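Local structure of outer membrane protein SusF (4FE9) at residues I65-L70 against F80-D85; L70-N73 against T77-F80; A29-G34 against I117-V122; E50-S55 against N134-T139. The protein binds starch at the bacterial cell surface through its carbohydrate-binding modules, before the glycan is carried into the periplasm for degradation. All blocks are in the same frame, centred on the assembly; numbering follows the deposited sequence.

Interaction 1 of 4, residues I65-L70 against F80-D85; sequences IAVNSL and FSMTED
In the Ig-like N-terminal domain, the flank where strand 64-72 passes the short strand 81-82 is closed by Ile65, Val67 and Leu70 meeting Phe80 and Met82. Phe80 is the broadest piece. Its CG sits between the backbone N and the carbonyl carbon (chi1 70°), which swings the ring back toward strand 64-72. Leu70 slides past it in the opposite sense, lying over one ring face. Leu70 CB stands above the plane near the rim, and Leu70 CD1 comes within 4.0 Å of Phe80 CG. Val67 approaches the far end of the same ring obliquely, with Val67 CG1 3.5 Å from Phe80 CZ. Val67 CG2 sits between ring and thioether, 4.1 Å from Met82 SD. Met82 runs out extended through its first two torsions and then bends at the sulfur (chi3 84°), crossing Ile65 at about a right angle. Here Ile65 CG2 is 4.0 Å from Met82 SD, while Met82 CE rests 3.6 Å from the carbonyl oxygen Ile65 O. The strand turns a corner at Asn68, where Asn68 and Ser69 form a classic beta bulge opposite Asn118. The ring meets the strand on both sides of this corner, Met82 just the part before it. Phe88 of strand 87-91 packs on both Val67 and Met82. The contact therefore rests on van der Waals packing of apolar groups; only Leu70 is buried, and the rest keep some solvent exposure.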
loop_
_atom_site.group_PDB
_atom_site.type_symbol
_atom_site.label_atom_id
_atom_site.label_comp_id
_atom_site.label_asym_id
_atom_site.label_seq_id
_atom_site.Cartn_x
_atom_site.Cartn_y
_atom_site.Cartn_z
ATOM N N ILE A 65 12.360 -18.621 -41.013
ATOM C CA ILE A 65 11.544 -18.018 -39.957
ATOM C C ILE A 65 12.443 -17.154 -39.087
ATOM O O ILE A 65 13.466 -17.615 -38.616
ATOM C CB ILE A 65 10.882 -19.103 -39.076
ATOM C CG1 ILE A 65 9.934 -20.000 -39.915
ATOM C CG2 ILE A 65 10.162 -18.475 -37.876
ATOM C CD1 ILE A 65 8.779 -19.247 -40.586
ATOM N N ALA A 66 12.064 -15.885 -38.900
ATOM C CA ALA A 66 12.738 -15.015 -37.933
ATOM C C ALA A 66 11.791 -14.687 -36.819
ATOM O O ALA A 66 10.622 -14.374 -37.065
ATOM C CB ALA A 66 13.216 -13.713 -38.611
ATOM N N VAL A 67 12.317 -14.596 -35.606
ATOM C CA VAL A 67 11.465 -14.291 -34.458
ATOM C C VAL A 67 11.652 -12.878 -34.022
ATOM O O VAL A 67 12.737 -12.503 -33.625
ATOM C CB VAL A 67 11.692 -15.306 -33.256
ATOM C CG1 VAL A 67 10.725 -15.025 -32.123
ATOM C CG2 VAL A 67 11.500 -16.702 -33.728
ATOM N N ASN A 68 10.621 -12.047 -34.243
ATOM C CA ASN A 68 10.666 -10.605 -33.919
ATOM C C ASN A 68 10.480 -10.375 -32.426
ATOM O O ASN A 68 10.978 -9.407 -31.877
ATOM C CB ASN A 68 9.536 -9.827 -34.663
ATOM C CG ASN A 68 9.549 -10.070 -36.128
ATOM O OD1 ASN A 68 10.619 -10.091 -36.749
ATOM N ND2 ASN A 68 8.391 -10.432 -36.678
ATOM N N SER A 69 9.663 -11.195 -31.786
ATOM C CA SER A 69 9.589 -11.121 -30.318
ATOM C C SER A 69 8.963 -12.365 -29.733
ATOM O O SER A 69 8.264 -13.074 -30.433
ATOM C CB SER A 69 8.836 -9.867 -29.872
ATOM O OG SER A 69 7.459 -9.968 -30.144
ATOM N N LEU A 70 9.468 -12.781 -28.576
ATOM C CA LEU A 70 8.830 -13.857 -27.814
ATOM C C LEU A 70 8.563 -13.363 -26.414
ATOM O O LEU A 70 9.484 -12.975 -25.704
ATOM C CB LEU A 70 9.736 -15.076 -27.775
ATOM C CG LEU A 70 9.195 -16.322 -27.061
ATOM C CD1 LEU A 70 9.825 -17.584 -27.595
ATOM C CD2 LEU A 70 9.470 -16.202 -25.596
ATOM N N PHE A 80 16.091 -17.021 -25.842
ATOM C CA PHE A 80 15.485 -18.224 -26.423
ATOM C C PHE A 80 16.280 -18.653 -27.610
ATOM O O PHE A 80 17.075 -17.863 -28.143
ATOM C CB PHE A 80 13.988 -17.977 -26.802
ATOM C CG PHE A 80 13.799 -17.047 -27.974
ATOM C CD1 PHE A 80 13.846 -15.658 -27.797
ATOM C CD2 PHE A 80 13.688 -17.558 -29.281
ATOM C CE1 PHE A 80 13.704 -14.786 -28.893
ATOM C CE2 PHE A 80 13.693 -16.703 -30.397
ATOM C CZ PHE A 80 13.658 -15.317 -30.211
ATOM N N SER A 81 16.145 -19.917 -27.991
ATOM C CA SER A 81 16.685 -20.373 -29.247
ATOM C C SER A 81 15.610 -21.168 -29.986
ATOM O O SER A 81 14.585 -21.497 -29.410
ATOM C CB SER A 81 17.927 -21.241 -29.002
ATOM O OG SER A 81 17.550 -22.479 -28.415
ATOM N N MET A 82 15.804 -21.385 -31.281
ATOM C CA MET A 82 14.791 -22.055 -32.091
ATOM C C MET A 82 15.472 -23.121 -32.948
ATOM O O MET A 82 16.518 -22.871 -33.483
ATOM C CB MET A 82 14.054 -21.017 -32.967
ATOM C CG MET A 82 13.114 -21.620 -33.999
ATOM S SD MET A 82 12.483 -20.404 -35.226
ATOM C CE MET A 82 13.862 -20.397 -36.429
ATOM N N THR A 83 15.007 -24.368 -32.883
ATOM C CA THR A 83 15.756 -25.458 -33.519
ATOM C C THR A 83 15.453 -25.485 -35.024
ATOM O O THR A 83 14.551 -24.771 -35.491
ATOM C CB THR A 83 15.396 -26.791 -32.944
ATOM O OG1 THR A 83 14.046 -27.122 -33.314
ATOM C CG2 THR A 83 15.536 -26.785 -31.410
ATOM N N GLU A 84 16.072 -26.423 -35.741
ATOM C CA GLU A 84 15.873 -26.521 -37.194
ATOM C C GLU A 84 14.440 -26.899 -37.515
ATOM O O GLU A 84 13.901 -26.493 -38.538
ATOM C CB GLU A 84 16.826 -27.543 -37.803
ATOM C CG GLU A 84 18.189 -26.947 -38.183
ATOM C CD GLU A 84 19.036 -27.895 -39.047
ATOM O OE1 GLU A 84 20.288 -27.822 -38.955
ATOM O OE2 GLU A 84 18.444 -28.690 -39.834
ATOM N N ASP A 85 13.806 -27.602 -36.582
ATOM C CA ASP A 85 12.421 -28.004 -36.705
ATOM C C ASP A 85 11.448 -26.983 -36.088
ATOM O O ASP A 85 10.270 -27.279 -35.891
ATOM C CB ASP A 85 12.219 -29.364 -36.042
ATOM C CG ASP A 85 11.517 -30.343 -36.952
ATOM O OD1 ASP A 85 10.267 -30.214 -37.125
ATOM O OD2 ASP A 85 12.237 -31.101 -37.654
#

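Interaction 2 of 4, residues L70-N73 against T77-F80; sequences LTLN and TIPF
Leu70 to Leu72 form the extended last part of strand 64-72, and Thr77 to Phe80 come back past them in roughly the opposite direction as an irregular loop of the Ig-like domain. The reversal begins at Asn73, whose phi and psi of 43° and 46° are left-handed. Instead of pairing as a beta hairpin, the two backbones are not directly hydrogen-bonded, although Leu70 O comes within 4.0 Å of Thr77 CA. Ile78 supplies the main side-chain contact. Its CG1 is anti to the backbone N (chi1 -179°), leaving the CG2 branch to face the two leucines. Leu70 and Ile78 lie side by side, pointing the same way, and Leu70 CD2 is 3.6 Å from Ile78 CG2. Leu72 comes in at a slant to the same methyl, with Leu72 CD1 4.0 Å from Ile78 CG2. Leu95 of helix 92-102 touches both Leu72 and Ile78, so this apolar group joins the loop to the helix as well as to the strand. Phe80 covers another part of Leu70, and Ile78 O lies in the plane of that ring, at its edge. A single water bridges the gap between the main chains: it donates to Leu70 O at 2.7 Å and accepts from Ile78 N at 2.8 Å.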
loop_
_atom_site.group_PDB
_atom_site.type_symbol
_atom_site.label_atom_id
_atom_site.label_comp_id
_atom_site.label_asym_id
_atom_site.label_seq_id
_atom_site.Cartn_x
_atom_site.Cartn_y
_atom_site.Cartn_z
ATOM N N LEU A 70 9.468 -12.781 -28.576
ATOM C CA LEU A 70 8.830 -13.857 -27.814
ATOM C C LEU A 70 8.563 -13.363 -26.414
ATOM O O LEU A 70 9.484 -12.975 -25.704
ATOM C CB LEU A 70 9.736 -15.076 -27.775
ATOM C CG LEU A 70 9.195 -16.322 -27.061
ATOM C CD1 LEU A 70 9.825 -17.584 -27.595
ATOM C CD2 LEU A 70 9.470 -16.202 -25.596
ATOM N N THR A 71 7.306 -13.204 -26.070
ATOM C CA THR A 71 6.993 -12.616 -24.795
ATOM C C THR A 71 6.236 -13.596 -23.899
ATOM O O THR A 71 5.672 -14.551 -24.381
ATOM C CB THR A 71 6.220 -11.285 -24.947
ATOM O OG1 THR A 71 4.888 -11.549 -25.362
ATOM C CG2 THR A 71 6.860 -10.414 -25.954
ATOM N N LEU A 72 6.363 -13.429 -22.586
ATOM C CA LEU A 72 5.599 -14.244 -21.630
ATOM C C LEU A 72 4.689 -13.332 -20.810
ATOM O O LEU A 72 5.082 -12.208 -20.470
ATOM C CB LEU A 72 6.548 -15.031 -20.707
ATOM C CG LEU A 72 7.572 -15.901 -21.438
ATOM C CD1 LEU A 72 8.767 -16.207 -20.560
ATOM C CD2 LEU A 72 6.918 -17.194 -21.956
ATOM N N ASN A 73 3.417 -13.718 -20.705
ATOM C CA ASN A 73 2.414 -12.868 -20.084
ATOM C C ASN A 73 2.533 -11.395 -20.520
ATOM O O ASN A 73 2.566 -10.490 -19.695
ATOM C CB ASN A 73 2.474 -12.995 -18.556
ATOM C CG ASN A 73 2.110 -14.404 -18.070
ATOM O OD1 ASN A 73 1.835 -15.303 -18.875
ATOM N ND2 ASN A 73 2.161 -14.608 -16.762
ATOM N N THR A 77 10.307 -10.624 -21.483
ATOM C CA THR A 77 11.092 -11.334 -22.468
ATOM C C THR A 77 12.041 -12.288 -21.764
ATOM O O THR A 77 12.210 -12.225 -20.543
ATOM C CB THR A 77 11.917 -10.368 -23.333
ATOM O OG1 THR A 77 12.680 -9.526 -22.475
ATOM C CG2 THR A 77 10.987 -9.489 -24.218
ATOM N N ILE A 78 12.658 -13.149 -22.549
ATOM C CA ILE A 78 13.501 -14.216 -22.072
ATOM C C ILE A 78 14.397 -14.579 -23.266
ATOM O O ILE A 78 13.921 -14.616 -24.400
ATOM C CB ILE A 78 12.650 -15.483 -21.729
ATOM C CG1 ILE A 78 13.538 -16.598 -21.197
ATOM C CG2 ILE A 78 11.884 -16.003 -22.997
ATOM C CD1 ILE A 78 12.768 -17.622 -20.317
ATOM N N PRO A 79 15.698 -14.815 -23.018
ATOM C CA PRO A 79 16.554 -15.428 -24.022
ATOM C C PRO A 79 15.935 -16.750 -24.553
ATOM O O PRO A 79 15.454 -17.552 -23.778
ATOM C CB PRO A 79 17.852 -15.727 -23.246
ATOM C CG PRO A 79 17.839 -14.752 -22.100
ATOM C CD PRO A 79 16.398 -14.573 -21.740
ATOM N N PHE A 80 16.091 -17.021 -25.842
ATOM C CA PHE A 80 15.485 -18.224 -26.423
ATOM C C PHE A 80 16.280 -18.653 -27.610
ATOM O O PHE A 80 17.075 -17.863 -28.143
ATOM C CB PHE A 80 13.988 -17.977 -26.802
ATOM C CG PHE A 80 13.799 -17.047 -27.974
ATOM C CD1 PHE A 80 13.846 -15.658 -27.797
ATOM C CD2 PHE A 80 13.688 -17.558 -29.281
ATOM C CE1 PHE A 80 13.704 -14.786 -28.893
ATOM C CE2 PHE A 80 13.693 -16.703 -30.397
ATOM C CZ PHE A 80 13.658 -15.317 -30.211
HETATM O O HOH W 1 12.163 -13.007 -25.273
#

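Interaction 3 of 4, residues A29-G34 against I117-V122; sequences ATFTAG and INASAV
Phe31 presents one ring face to Ile117 and its edge to Ala119, across the interior of the Ig-like beta sandwich. Ile117 CB makes a CH-pi contact, 4.2 Å from the centroid of the Phe31 ring and 25° off its normal, displaced toward the rim. The two side chains slant past one another, so that the isoleucine spreads its branches along one side of the ring. Ile117 CD1 reaches back to 3.8 Å from Phe31 CD1, while Ile117 CG2 lies 3.9 Å from Phe31 CZ. Phe31 reaches this place with CG anti to its own carbonyl carbon (chi1 -66°). Ala119, two residues further along strand 111-122, points to the same interior, and its CB lies near the ring plane, 4.4 Å from Phe31 CZ. Strands 27-33 and 111-122 are not paired with each other; each borders strand 128-141, and Val136 from that strand also packs on Phe31. Leu54 and Phe88 add further apolar contacts to the ring. With all three contacting residues buried, the join depends on shape and hydrophobicity, and the face-on C-H contact probably contributes a modest directional preference for how the ring is turned.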
loop_
_atom_site.group_PDB
_atom_site.type_symbol
_atom_site.label_atom_id
_atom_site.label_comp_id
_atom_site.label_asym_id
_atom_site.label_seq_id
_atom_site.Cartn_x
_atom_site.Cartn_y
_atom_site.Cartn_z
ATOM N N ALA A 29 0.427 -18.181 -39.103
ATOM C CA ALA A 29 1.204 -19.281 -38.529
ATOM C C ALA A 29 0.389 -19.929 -37.436
ATOM O O ALA A 29 -0.394 -19.259 -36.772
ATOM C CB ALA A 29 2.515 -18.767 -37.975
ATOM N N THR A 30 0.646 -21.201 -37.190
ATOM C CA THR A 30 0.008 -21.890 -36.084
ATOM C C THR A 30 1.054 -22.427 -35.175
ATOM O O THR A 30 1.987 -23.077 -35.617
ATOM C CB THR A 30 -0.892 -23.043 -36.571
ATOM O OG1 THR A 30 -1.927 -22.500 -37.391
ATOM C CG2 THR A 30 -1.533 -23.780 -35.371
ATOM N N PHE A 31 0.998 -21.971 -33.943
ATOM C CA PHE A 31 1.870 -22.455 -32.874
ATOM C C PHE A 31 1.133 -23.447 -31.987
ATOM O O PHE A 31 -0.065 -23.267 -31.697
ATOM C CB PHE A 31 2.301 -21.280 -32.021
ATOM C CG PHE A 31 3.164 -20.311 -32.744
ATOM C CD1 PHE A 31 4.547 -20.516 -32.826
ATOM C CD2 PHE A 31 2.604 -19.196 -33.372
ATOM C CE1 PHE A 31 5.346 -19.675 -33.612
ATOM C CE2 PHE A 31 3.398 -18.294 -34.046
ATOM C CZ PHE A 31 4.779 -18.551 -34.202
ATOM N N THR A 32 1.893 -24.375 -31.409
ATOM C CA THR A 32 1.366 -25.277 -30.365
ATOM C C THR A 32 2.302 -25.296 -29.161
ATOM O O THR A 32 3.514 -25.073 -29.300
ATOM C CB THR A 32 1.255 -26.721 -30.877
ATOM O OG1 THR A 32 2.543 -27.138 -31.338
ATOM C CG2 THR A 32 0.245 -26.815 -32.046
ATOM N N ALA A 33 1.762 -25.636 -27.991
ATOM C CA ALA A 33 2.602 -25.747 -26.776
ATOM C C ALA A 33 3.621 -26.872 -26.932
ATOM O O ALA A 33 3.364 -27.848 -27.629
ATOM C CB ALA A 33 1.716 -25.959 -25.497
ATOM N N GLY A 34 4.854 -26.613 -26.495
ATOM C CA GLY A 34 5.931 -27.594 -26.620
ATOM C C GLY A 34 5.703 -28.799 -25.712
ATOM O O GLY A 34 4.782 -28.799 -24.870
ATOM N N ILE A 117 4.476 -15.454 -29.650
ATOM C CA ILE A 117 5.603 -15.385 -30.595
ATOM C C ILE A 117 5.232 -14.598 -31.849
ATOM O O ILE A 117 4.211 -14.871 -32.484
ATOM C CB ILE A 117 6.088 -16.770 -31.026
ATOM C CG1 ILE A 117 6.484 -17.609 -29.798
ATOM C CG2 ILE A 117 7.297 -16.626 -31.947
ATOM C CD1 ILE A 117 6.801 -19.046 -30.114
ATOM N N ASN A 118 5.933 -13.507 -32.071
ATOM C CA ASN A 118 5.720 -12.690 -33.261
ATOM C C ASN A 118 6.831 -13.039 -34.252
ATOM O O ASN A 118 8.029 -12.803 -33.971
ATOM C CB ASN A 118 5.769 -11.188 -32.874
ATOM C CG ASN A 118 5.494 -10.261 -34.043
ATOM O OD1 ASN A 118 5.962 -10.484 -35.185
ATOM N ND2 ASN A 118 4.821 -9.170 -33.757
ATOM N N ALA A 119 6.480 -13.799 -35.293
ATOM C CA ALA A 119 7.477 -14.242 -36.248
ATOM C C ALA A 119 7.256 -13.626 -37.643
ATOM O O ALA A 119 6.152 -13.174 -37.969
ATOM C CB ALA A 119 7.490 -15.782 -36.336
ATOM N N SER A 120 8.302 -13.693 -38.472
ATOM C CA SER A 120 8.217 -13.328 -39.887
ATOM C C SER A 120 8.839 -14.391 -40.754
ATOM O O SER A 120 9.728 -15.128 -40.320
ATOM C CB SER A 120 8.914 -11.983 -40.147
ATOM O OG SER A 120 8.189 -10.930 -39.553
ATOM N N ALA A 121 8.360 -14.492 -41.979
ATOM C CA ALA A 121 8.971 -15.375 -42.973
ATOM C C ALA A 121 10.018 -14.557 -43.724
ATOM O O ALA A 121 9.756 -13.438 -44.094
ATOM C CB ALA A 121 7.905 -15.873 -43.945
ATOM N N VAL A 122 11.167 -15.147 -43.998
ATOM C CA VAL A 122 12.238 -14.437 -44.657
ATOM C C VAL A 122 12.551 -15.045 -46.057
ATOM O O VAL A 122 12.702 -16.253 -46.198
ATOM C CB VAL A 122 13.496 -14.405 -43.762
ATOM C CG1 VAL A 122 14.640 -13.667 -44.461
ATOM C CG2 VAL A 122 13.157 -13.690 -42.416
#

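Interaction 4 of 4, residues E50-S55 against N134-T139; sequences EIAKLS and NEVSIT
Val136 and Ile138, alternate residues of strand 128-141, point into the interior of the Ig-like sandwich and meet Ala52 and Ile51 of strand 48-57. These two strands are not edge-paired; each pairs instead with strand 27-33, and they face one another across the fold with opposite chain directions. The second segment starts at Asn134, whose ND2 bonds to Phe31 O and so ties it to strand 27-33. Val136 is the first to reach across. Its CG1 is anti to the carbonyl carbon (chi1 -58°), which leaves CG2 between the backbone N and the carbonyl carbon, and Val136 CG2 touches Ala52 CB at 4.1 Å. Phe31 packs against the same valine. Ser137 points the other way, and its OG bonds to Glu112 OE2. Ile138 then returns to the interior and slants across Ile51. Their CA atoms lie 7.3 Å apart, close enough for main chain as well as side chain to be touched. The backbone of Ile51 departs from the extended form (psi -16°), and Ile51 and Ala52 both bond to the main chain of Phe88, which probably lets both neighbours take part. Ile51 also touches Ile115, and Ile138 touches Leu113, both of strand 111-122. The two branches of Ile138 have different targets: Ile138 CD1 lies 4.0 Å from Ile51 CG2, whereas Ile138 CG2 rests 3.7 Å from the carbonyl oxygen Ile51 O.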
loop_
_atom_site.group_PDB
_atom_site.type_symbol
_atom_site.label_atom_id
_atom_site.label_comp_id
_atom_site.label_asym_id
_atom_site.label_seq_id
_atom_site.Cartn_x
_atom_site.Cartn_y
_atom_site.Cartn_z
ATOM N N GLU A 50 11.585 -27.185 -24.057
ATOM C CA GLU A 50 10.880 -26.790 -25.256
ATOM C C GLU A 50 9.536 -26.312 -24.883
ATOM O O GLU A 50 8.668 -27.118 -24.475
ATOM C CB GLU A 50 10.710 -28.000 -26.168
ATOM C CG GLU A 50 11.846 -28.985 -26.081
ATOM C CD GLU A 50 11.875 -29.981 -27.268
ATOM O OE1 GLU A 50 10.795 -30.439 -27.712
ATOM O OE2 GLU A 50 12.977 -30.353 -27.706
ATOM N N ILE A 51 9.252 -25.047 -25.173
ATOM C CA ILE A 51 8.017 -24.472 -24.677
ATOM C C ILE A 51 6.943 -24.245 -25.749
ATOM O O ILE A 51 5.761 -24.055 -25.426
ATOM C CB ILE A 51 8.263 -23.211 -23.838
ATOM C CG1 ILE A 51 8.898 -22.118 -24.687
ATOM C CG2 ILE A 51 9.158 -23.538 -22.654
ATOM C CD1 ILE A 51 8.964 -20.760 -23.962
ATOM N N ALA A 52 7.347 -24.280 -27.016
ATOM C CA ALA A 52 6.429 -24.040 -28.095
ATOM C C ALA A 52 7.005 -24.561 -29.414
ATOM O O ALA A 52 8.202 -24.877 -29.504
ATOM C CB ALA A 52 6.072 -22.543 -28.195
ATOM N N LYS A 53 6.143 -24.713 -30.410
ATOM C CA LYS A 53 6.560 -25.234 -31.713
ATOM C C LYS A 53 5.747 -24.526 -32.783
ATOM O O LYS A 53 4.585 -24.238 -32.570
ATOM C CB LYS A 53 6.319 -26.746 -31.771
ATOM C CG LYS A 53 6.773 -27.429 -33.055
ATOM C CD LYS A 53 6.465 -28.960 -32.985
ATOM C CE LYS A 53 6.816 -29.684 -34.305
ATOM N NZ LYS A 53 7.971 -29.049 -34.962
ATOM N N LEU A 54 6.407 -24.106 -33.870
ATOM C CA LEU A 54 5.691 -23.666 -35.060
ATOM C C LEU A 54 5.256 -24.862 -35.870
ATOM O O LEU A 54 6.079 -25.639 -36.320
ATOM C CB LEU A 54 6.572 -22.749 -35.935
ATOM C CG LEU A 54 5.943 -22.416 -37.292
ATOM C CD1 LEU A 54 4.693 -21.592 -37.069
ATOM C CD2 LEU A 54 6.921 -21.671 -38.152
ATOM N N SER A 55 3.963 -25.091 -35.921
ATOM C CA SER A 55 3.449 -26.333 -36.487
ATOM C C SER A 55 3.196 -26.189 -37.974
ATOM O O SER A 55 3.443 -27.108 -38.736
ATOM C CB SER A 55 2.169 -26.752 -35.788
ATOM O OG SER A 55 2.497 -27.272 -34.505
ATOM N N ASN A 134 -1.156 -17.538 -33.305
ATOM C CA ASN A 134 -1.938 -17.556 -32.068
ATOM C C ASN A 134 -0.976 -17.541 -30.864
ATOM O O ASN A 134 0.178 -17.869 -31.013
ATOM C CB ASN A 134 -2.769 -18.837 -32.026
ATOM C CG ASN A 134 -1.929 -20.071 -32.325
ATOM O OD1 ASN A 134 -1.149 -20.074 -33.268
ATOM N ND2 ASN A 134 -1.944 -21.020 -31.421
ATOM N N GLU A 135 -1.516 -17.343 -29.661
ATOM C CA GLU A 135 -0.787 -17.610 -28.413
ATOM C C GLU A 135 -0.953 -19.045 -27.930
ATOM O O GLU A 135 -1.915 -19.698 -28.270
ATOM C CB GLU A 135 -1.265 -16.645 -27.336
ATOM C CG GLU A 135 -1.373 -15.248 -27.853
ATOM C CD GLU A 135 -1.785 -14.245 -26.788
ATOM O OE1 GLU A 135 -2.697 -14.564 -25.987
ATOM O OE2 GLU A 135 -1.195 -13.134 -26.751
ATOM N N VAL A 136 -0.009 -19.524 -27.117
ATOM C CA VAL A 136 -0.131 -20.830 -26.484
ATOM C C VAL A 136 0.216 -20.715 -24.981
ATOM O O VAL A 136 0.704 -19.659 -24.540
ATOM C CB VAL A 136 0.791 -21.880 -27.153
ATOM C CG1 VAL A 136 0.450 -22.011 -28.676
ATOM C CG2 VAL A 136 2.246 -21.519 -26.976
ATOM N N SER A 137 -0.091 -21.775 -24.210
ATOM C CA SER A 137 -0.069 -21.748 -22.710
ATOM C C SER A 137 0.802 -22.868 -22.265
ATOM O O SER A 137 0.687 -23.975 -22.787
ATOM C CB SER A 137 -1.455 -22.044 -22.111
ATOM O OG SER A 137 -2.339 -20.997 -22.339
ATOM N N ILE A 138 1.625 -22.604 -21.245
ATOM C CA ILE A 138 2.181 -23.650 -20.431
ATOM C C ILE A 138 2.065 -23.220 -18.956
ATOM O O ILE A 138 1.575 -22.104 -18.647
ATOM C CB ILE A 138 3.674 -23.911 -20.775
ATOM C CG1 ILE A 138 4.507 -22.687 -20.418
ATOM C CG2 ILE A 138 3.853 -24.251 -22.304
ATOM C CD1 ILE A 138 5.960 -22.990 -20.339
ATOM N N THR A 139 2.406 -24.131 -18.059
ATOM C CA THR A 139 2.489 -23.794 -16.646
ATOM C C THR A 139 3.780 -24.278 -16.033
ATOM O O THR A 139 4.476 -25.127 -16.611
ATOM C CB THR A 139 1.362 -24.411 -15.881
ATOM O OG1 THR A 139 1.552 -25.839 -15.826
ATOM C CG2 THR A 139 0.011 -24.056 -16.544
#

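How the interactions relate
From the N terminus, residues 29-34 come first and 50-55 next, hydrogen-bonded to each other as neighbouring strands. Strand 64-72 then opens interactions 1 and 2, which share Leu70 and Phe80. Interaction 2 closes first, at 77-80, and interaction 1 next, at 80-85. Interaction 3 closes at 117-122 and interaction 4 at 134-139; these two cross, and interactions 1 and 2 nest inside both. Backbone bonds between 65-70 and 117-122 join interaction 1 to interaction 3, and Leu70 on Ile117 joins interaction 2 to interaction 3. Strand 64-72 and its following loop are thus tied to strand 111-122, and strands 27-33 and 48-57 to strands 111-122 and 128-141.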